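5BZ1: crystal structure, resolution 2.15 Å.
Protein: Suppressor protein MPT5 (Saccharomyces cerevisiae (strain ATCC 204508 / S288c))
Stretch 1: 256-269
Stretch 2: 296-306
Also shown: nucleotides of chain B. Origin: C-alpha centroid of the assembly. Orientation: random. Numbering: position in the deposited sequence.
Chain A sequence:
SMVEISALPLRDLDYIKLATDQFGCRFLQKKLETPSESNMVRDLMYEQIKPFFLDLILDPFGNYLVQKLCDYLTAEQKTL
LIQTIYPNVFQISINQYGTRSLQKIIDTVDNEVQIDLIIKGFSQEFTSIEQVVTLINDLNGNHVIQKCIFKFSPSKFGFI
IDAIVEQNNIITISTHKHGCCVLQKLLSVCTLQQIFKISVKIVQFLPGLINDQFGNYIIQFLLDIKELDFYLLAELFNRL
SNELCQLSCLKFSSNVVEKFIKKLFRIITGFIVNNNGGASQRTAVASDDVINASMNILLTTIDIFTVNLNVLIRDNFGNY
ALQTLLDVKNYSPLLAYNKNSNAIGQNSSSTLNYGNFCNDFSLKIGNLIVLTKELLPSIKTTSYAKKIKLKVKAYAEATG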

# COMPACT_ATOMS: atom_id res chain seq x y z
N VAL A 256 11.44 -11.27 -1.88
CA VAL A 256 12.08 -10.03 -1.47
C VAL A 256 13.55 -10.05 -1.87
O VAL A 256 14.10 -9.04 -2.34
CB VAL A 256 11.94 -9.80 0.04
CG1 VAL A 256 12.61 -8.49 0.45
CG2 VAL A 256 10.47 -9.78 0.44
N VAL A 257 14.20 -11.20 -1.69
CA VAL A 257 15.59 -11.38 -2.07
C VAL A 257 15.79 -11.16 -3.57
O VAL A 257 16.70 -10.44 -3.99
CB VAL A 257 16.12 -12.77 -1.68
CG1 VAL A 257 17.54 -12.97 -2.18
CG2 VAL A 257 16.06 -12.95 -0.18
N GLU A 258 14.92 -11.77 -4.38
CA GLU A 258 14.97 -11.61 -5.83
C GLU A 258 14.81 -10.15 -6.25
O GLU A 258 15.54 -9.65 -7.10
CB GLU A 258 13.89 -12.45 -6.51
CG GLU A 258 14.07 -13.96 -6.38
CD GLU A 258 13.07 -14.72 -7.23
OE1 GLU A 258 11.97 -15.02 -6.74
OE2 GLU A 258 13.40 -15.02 -8.40
N LYS A 259 13.82 -9.48 -5.67
CA LYS A 259 13.58 -8.08 -6.01
C LYS A 259 14.79 -7.23 -5.62
O LYS A 259 15.15 -6.30 -6.34
CB LYS A 259 12.32 -7.56 -5.33
CG LYS A 259 11.96 -6.15 -5.76
CD LYS A 259 10.54 -5.80 -5.40
CE LYS A 259 10.10 -4.51 -6.09
NZ LYS A 259 9.85 -4.70 -7.55
N PHE A 260 15.41 -7.56 -4.49
CA PHE A 260 16.58 -6.85 -4.02
C PHE A 260 17.74 -7.01 -5.00
O PHE A 260 18.41 -6.04 -5.37
CB PHE A 260 16.98 -7.36 -2.63
CG PHE A 260 18.12 -6.61 -2.00
CD1 PHE A 260 17.92 -5.35 -1.45
CD2 PHE A 260 19.39 -7.18 -1.93
CE1 PHE A 260 18.97 -4.66 -0.87
CE2 PHE A 260 20.44 -6.49 -1.34
CZ PHE A 260 20.23 -5.23 -0.81
N ILE A 261 17.96 -8.25 -5.44
CA ILE A 261 19.03 -8.55 -6.39
C ILE A 261 18.82 -7.86 -7.73
O ILE A 261 19.74 -7.25 -8.27
CB ILE A 261 19.19 -10.07 -6.57
CG1 ILE A 261 19.75 -10.70 -5.30
CG2 ILE A 261 20.10 -10.39 -7.76
CD1 ILE A 261 19.77 -12.22 -5.30
N LYS A 262 17.60 -7.96 -8.28
CA LYS A 262 17.26 -7.28 -9.52
C LYS A 262 17.46 -5.77 -9.41
O LYS A 262 17.88 -5.12 -10.37
CB LYS A 262 15.82 -7.59 -9.94
CG LYS A 262 15.58 -9.02 -10.43
CD LYS A 262 14.16 -9.19 -10.95
CE LYS A 262 13.46 -10.37 -10.29
NZ LYS A 262 12.05 -10.51 -10.74
N LYS A 263 17.16 -5.22 -8.24
CA LYS A 263 17.33 -3.79 -8.00
C LYS A 263 18.81 -3.40 -8.06
O LYS A 263 19.17 -2.37 -8.63
CB LYS A 263 16.74 -3.40 -6.65
CG LYS A 263 16.77 -1.90 -6.40
CD LYS A 263 16.15 -1.53 -5.07
CE LYS A 263 16.19 -0.03 -4.86
NZ LYS A 263 15.46 0.71 -5.93
N LEU A 264 19.67 -4.24 -7.48
CA LEU A 264 21.11 -4.02 -7.52
C LEU A 264 21.62 -4.01 -8.95
O LEU A 264 22.38 -3.12 -9.35
CB LEU A 264 21.84 -5.10 -6.71
CG LEU A 264 21.69 -5.08 -5.19
CD1 LEU A 264 22.39 -6.27 -4.56
CD2 LEU A 264 22.26 -3.79 -4.61
N PHE A 265 21.20 -5.01 -9.72
CA PHE A 265 21.58 -5.13 -11.13
C PHE A 265 21.14 -3.90 -11.92
O PHE A 265 21.92 -3.34 -12.69
CB PHE A 265 20.94 -6.38 -11.74
CG PHE A 265 21.70 -7.65 -11.46
CD1 PHE A 265 23.09 -7.67 -11.49
CD2 PHE A 265 21.03 -8.83 -11.18
CE1 PHE A 265 23.79 -8.85 -11.24
CE2 PHE A 265 21.72 -10.01 -10.93
CZ PHE A 265 23.10 -10.01 -10.96
N ARG A 266 19.89 -3.48 -11.73
CA ARG A 266 19.34 -2.37 -12.50
C ARG A 266 20.05 -1.04 -12.23
O ARG A 266 20.27 -0.25 -13.14
CB ARG A 266 17.83 -2.23 -12.24
CG ARG A 266 17.14 -1.27 -13.19
CD ARG A 266 15.63 -1.36 -13.08
NE ARG A 266 14.98 -0.82 -14.27
CZ ARG A 266 13.66 -0.75 -14.44
NH1 ARG A 266 12.85 -1.18 -13.49
NH2 ARG A 266 13.16 -0.24 -15.55
N ILE A 267 20.40 -0.81 -10.96
CA ILE A 267 21.12 0.40 -10.58
C ILE A 267 22.50 0.46 -11.24
O ILE A 267 22.87 1.48 -11.83
CB ILE A 267 21.27 0.50 -9.05
CG1 ILE A 267 19.95 0.95 -8.41
CG2 ILE A 267 22.37 1.48 -8.68
CD1 ILE A 267 19.97 0.95 -6.90
N ILE A 268 23.24 -0.63 -11.13
CA ILE A 268 24.61 -0.70 -11.63
C ILE A 268 24.67 -0.62 -13.17
O ILE A 268 25.49 0.12 -13.71
CB ILE A 268 25.34 -1.95 -11.10
CG1 ILE A 268 25.38 -1.92 -9.57
CG2 ILE A 268 26.75 -2.04 -11.65
CD1 ILE A 268 25.99 -3.17 -8.93
N THR A 269 23.81 -1.37 -13.85
CA THR A 269 23.77 -1.35 -15.31
C THR A 269 23.30 -0.01 -15.87
O THR A 269 23.80 0.45 -16.90
CB THR A 269 22.87 -2.47 -15.89
OG1 THR A 269 21.53 -2.30 -15.42
CG2 THR A 269 23.39 -3.84 -15.48
N ASN A 296 29.32 -3.08 -3.88
CA ASN A 296 29.87 -3.88 -2.78
C ASN A 296 28.89 -4.95 -2.27
O ASN A 296 29.30 -6.05 -1.92
CB ASN A 296 30.30 -2.97 -1.62
CG ASN A 296 31.41 -2.01 -2.01
OD1 ASN A 296 31.21 -0.80 -2.06
ND2 ASN A 296 32.60 -2.56 -2.28
N ILE A 297 27.61 -4.60 -2.25
CA ILE A 297 26.57 -5.52 -1.78
C ILE A 297 26.37 -6.66 -2.77
O ILE A 297 26.18 -7.81 -2.37
CB ILE A 297 25.23 -4.77 -1.57
CG1 ILE A 297 25.36 -3.76 -0.43
CG2 ILE A 297 24.10 -5.75 -1.27
CD1 ILE A 297 24.13 -2.90 -0.23
N LEU A 298 26.41 -6.35 -4.06
CA LEU A 298 26.25 -7.36 -5.10
C LEU A 298 27.39 -8.38 -5.03
O LEU A 298 27.14 -9.59 -5.04
CB LEU A 298 26.20 -6.72 -6.49
CG LEU A 298 26.07 -7.66 -7.69
CD1 LEU A 298 24.86 -8.57 -7.53
CD2 LEU A 298 25.99 -6.90 -9.00
N LEU A 299 28.62 -7.89 -4.94
CA LEU A 299 29.79 -8.75 -4.81
C LEU A 299 29.71 -9.62 -3.56
O LEU A 299 30.00 -10.81 -3.60
CB LEU A 299 31.07 -7.91 -4.78
CG LEU A 299 31.45 -7.15 -6.06
CD1 LEU A 299 32.73 -6.36 -5.85
CD2 LEU A 299 31.60 -8.11 -7.22
N THR A 300 29.30 -9.01 -2.45
CA THR A 300 29.11 -9.74 -1.20
C THR A 300 28.00 -10.78 -1.33
O THR A 300 28.10 -11.89 -0.79
CB THR A 300 28.79 -8.77 -0.04
OG1 THR A 300 29.77 -7.72 -0.01
CG2 THR A 300 28.78 -9.50 1.29
N THR A 301 26.95 -10.43 -2.06
CA THR A 301 25.83 -11.34 -2.31
C THR A 301 26.27 -12.55 -3.15
O THR A 301 25.83 -13.68 -2.90
CB THR A 301 24.66 -10.61 -3.00
OG1 THR A 301 24.12 -9.61 -2.12
CG2 THR A 301 23.55 -11.59 -3.38
N ILE A 302 27.13 -12.31 -4.13
CA ILE A 302 27.65 -13.38 -4.97
C ILE A 302 28.49 -14.34 -4.12
O ILE A 302 28.42 -15.56 -4.30
CB ILE A 302 28.48 -12.84 -6.16
CG1 ILE A 302 27.61 -11.97 -7.06
CG2 ILE A 302 29.08 -13.98 -6.97
CD1 ILE A 302 28.36 -11.34 -8.22
N ASP A 303 29.28 -13.78 -3.21
CA ASP A 303 30.09 -14.58 -2.28
C ASP A 303 29.22 -15.50 -1.43
O ASP A 303 29.52 -16.68 -1.26
CB ASP A 303 30.92 -13.67 -1.38
CG ASP A 303 32.06 -12.98 -2.11
OD1 ASP A 303 32.46 -13.46 -3.19
OD2 ASP A 303 32.57 -11.96 -1.59
N ILE A 304 28.13 -14.95 -0.89
CA ILE A 304 27.22 -15.71 -0.04
C ILE A 304 26.53 -16.84 -0.80
O ILE A 304 26.48 -17.98 -0.33
CB ILE A 304 26.16 -14.78 0.59
CG1 ILE A 304 26.82 -13.76 1.51
CG2 ILE A 304 25.12 -15.59 1.34
CD1 ILE A 304 25.86 -12.72 2.07
N PHE A 305 26.02 -16.53 -1.99
CA PHE A 305 25.38 -17.52 -2.84
C PHE A 305 26.37 -18.58 -3.33
O PHE A 305 25.99 -19.72 -3.58
CB PHE A 305 24.69 -16.85 -4.03
CG PHE A 305 23.33 -16.31 -3.72
CD1 PHE A 305 22.24 -16.66 -4.51
CD2 PHE A 305 23.12 -15.46 -2.64
CE1 PHE A 305 20.97 -16.17 -4.23
CE2 PHE A 305 21.86 -14.97 -2.36
CZ PHE A 305 20.79 -15.33 -3.15
N THR A 306 27.63 -18.20 -3.46
CA THR A 306 28.67 -19.14 -3.86
C THR A 306 28.97 -20.13 -2.73
O THR A 306 29.01 -21.34 -2.96
CB THR A 306 29.97 -18.41 -4.28
OG1 THR A 306 29.70 -17.58 -5.41
CG2 THR A 306 31.06 -19.41 -4.65
P G B 2 4.80 -23.75 -9.09
OP1 G B 2 3.37 -24.03 -8.80
OP2 G B 2 5.19 -23.10 -10.36
O5' G B 2 5.36 -22.86 -7.90
C5' G B 2 5.41 -23.35 -6.57
C4' G B 2 5.70 -22.25 -5.60
O4' G B 2 7.03 -21.72 -5.84
C3' G B 2 4.80 -21.03 -5.71
O3' G B 2 3.55 -21.21 -5.06
C2' G B 2 5.66 -19.92 -5.10
O2' G B 2 5.60 -19.95 -3.68
C1' G B 2 7.06 -20.34 -5.55
N9 G B 2 7.50 -19.62 -6.76
C8 G B 2 7.07 -19.77 -8.06
N7 G B 2 7.67 -18.96 -8.88
C5 G B 2 8.55 -18.22 -8.09
C6 G B 2 9.46 -17.19 -8.43
O6 G B 2 9.70 -16.69 -9.54
N1 G B 2 10.14 -16.73 -7.31
C2 G B 2 9.96 -17.20 -6.03
N2 G B 2 10.71 -16.64 -5.07
N3 G B 2 9.11 -18.16 -5.70
C4 G B 2 8.44 -18.62 -6.78

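The helices formed by residues 256-269 and 296-306 pack at an angle of 135° between their N-to-C directions, their axes approaching to 10.1 Å. No hydrogen bond crosses between them; the contact, which buries 421 Å² summed over both sides, rests on apolar side chains.

Leu298 contributes most, with 100 Å² covered by the opposing helix. Its CA-to-CB bond points toward that helix, and its t, p rotamer brings CD2 to 3.7 Å from both Phe265 CE1 and Ile268 CD1. One methyl thus touches two residues of the first helix. Phe265 leaves its backbone sideways, but the length of its side chain carries the ring nearer, where the leucine methyl meets it obliquely.

Leu264 sits where the backbones come closest in register, its CA 6.6 Å from the CA of Leu298. Directed toward the second helix, it places CD1 3.7 Å from Ile297 CG2 and 4.0 Å from Leu298 CA, so that the methyl packs against backbone as well as side chain. The same Ile297 CG2 lies 3.7 Å from Phe260 CE2, near the plane of the ring and at its edge. Ile297 therefore serves two partners through one branch methyl.

Further along, Ile261 also starts sideways; its extended m, t side chain brings CD1 to 3.9 Å from Phe305 CZ and 4.3 Å from Thr301 CG2. Val257, shorter but pointing toward the second helix, meets the edge of the Phe305 ring with CG1 4.1 Å from CZ. Thr301 fits this apolar setting because its hydroxyl is satisfied within its own helix, OG1 donating to Ile297 O at 2.7 Å.

Glu258 points away from the contact and instead binds RNA: its OE1 accepts hydrogen bonds from N1 and N2 of G2, both at 2.6 Å.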